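Local coordinates for protein molybdopterin biosynthesis enzyme, MoaB (Thermus thermophilus, PDB 3MCH) that acts in molybdenum cofactor biosynthesis, where it probably binds molybdopterin, at the interface of chains A and B. Coordinates in Å, arbitrary orientation; residue numbers count along the deposited sequence, not the author numbering. Chains: chain A/B, Molybdopterin biosynthesis enzyme, MoaB.

The interface of chains A and B. Residues chain A 108-109, 112; chain B 144-145, 148-149.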
# COMPACT_ATOMS: atom_id res chain seq x y z
N PRO A 108 -1.93 -14.70 3.85
CA PRO A 108 -0.57 -14.98 4.29
C PRO A 108 -0.13 -14.21 5.52
O PRO A 108 -0.55 -13.07 5.74
CB PRO A 108 0.26 -14.61 3.07
CG PRO A 108 -0.46 -13.38 2.58
CD PRO A 108 -1.93 -13.78 2.69
N MET A 109 0.73 -14.84 6.32
CA MET A 109 1.26 -14.20 7.50
C MET A 109 2.16 -13.07 7.02
O MET A 109 2.48 -12.15 7.78
CB MET A 109 2.06 -15.19 8.35
CG MET A 109 1.22 -16.17 9.14
SD MET A 109 0.37 -15.37 10.51
CE MET A 109 -1.11 -16.36 10.62
N LEU A 112 1.56 -9.39 7.48
CA LEU A 112 1.90 -8.71 8.72
C LEU A 112 3.29 -8.08 8.69
O LEU A 112 3.77 -7.59 9.71
CB LEU A 112 1.81 -9.68 9.90
CG LEU A 112 0.42 -10.30 10.10
CD1 LEU A 112 0.44 -11.17 11.34
CD2 LEU A 112 -0.62 -9.19 10.20
N PRO B 144 -7.80 -14.70 9.45
CA PRO B 144 -6.77 -15.74 9.58
C PRO B 144 -5.47 -15.34 10.27
O PRO B 144 -4.82 -16.17 10.89
CB PRO B 144 -6.54 -16.17 8.13
CG PRO B 144 -7.89 -15.99 7.52
CD PRO B 144 -8.31 -14.64 8.07
N VAL B 145 -5.09 -14.07 10.15
CA VAL B 145 -3.85 -13.59 10.75
C VAL B 145 -4.08 -12.59 11.88
O VAL B 145 -3.14 -12.06 12.43
CB VAL B 145 -2.94 -12.93 9.69
CG1 VAL B 145 -2.63 -13.92 8.58
CG2 VAL B 145 -3.62 -11.69 9.11
N HIS B 148 -2.64 -13.73 15.47
CA HIS B 148 -1.18 -13.62 15.48
C HIS B 148 -0.78 -12.15 15.57
O HIS B 148 0.12 -11.78 16.33
CB HIS B 148 -0.58 -14.24 14.21
CG HIS B 148 0.92 -14.27 14.20
ND1 HIS B 148 1.65 -15.15 14.98
CD2 HIS B 148 1.83 -13.51 13.55
CE1 HIS B 148 2.94 -14.93 14.80
NE2 HIS B 148 3.08 -13.94 13.94
N ALA B 149 -1.44 -11.32 14.78
CA ALA B 149 -1.17 -9.89 14.77
C ALA B 149 -1.36 -9.29 16.15
O ALA B 149 -0.51 -8.54 16.64
CB ALA B 149 -2.09 -9.20 13.77
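A:Met109 and A:Leu112, the first and last residues of the short 3-10 helix 109-112, pack against B:Val145 and B:His148, where 3-10 helix 143-145 passes into helix 146-154. The thioether of A:Met109 runs past B:Val145 in the opposite direction, and its methyl CE lies 3.5 Å from CG1 of the valine. A turn at chi2 (-71°) carries CE over to B:Val145 and near the backbone carbonyl O of B:Pro144, at 3.7 Å. The sulfur sits off one face of the imidazole, beside the CG-CD2 bond, 3.8 Å from B:His148 CD2. A:Leu112 points CD1 mainly to the imidazole and CD2 to B:Ala149 and B:Val145. CD1 comes in the ring plane, 3.5 Å from B:His148 CD2, while CD2 lies 3.9 Å from CB of B:Ala149. With CG opposite its own backbone N (chi1 -175°), B:His148 swings toward chain A, and chi2 (73°) turns its CD2 edge to the leucine and a face to the sulfur. B:Val145 sits between the two chain A residues, CG1 toward the methionine and CG2 toward the leucine; CG1 also lies 3.6 Å from the carbonyl O of A:Pro108. With an alanine in place of A:Met109, B:Val145 CG1 and the imidazole face beside CG and CD2 would probably lose their thioether cover, leaving a gap beside A:Leu112. This small apolar patch joins two copies of the protein in the deposited three-chain assembly and may help hold an oligomer together.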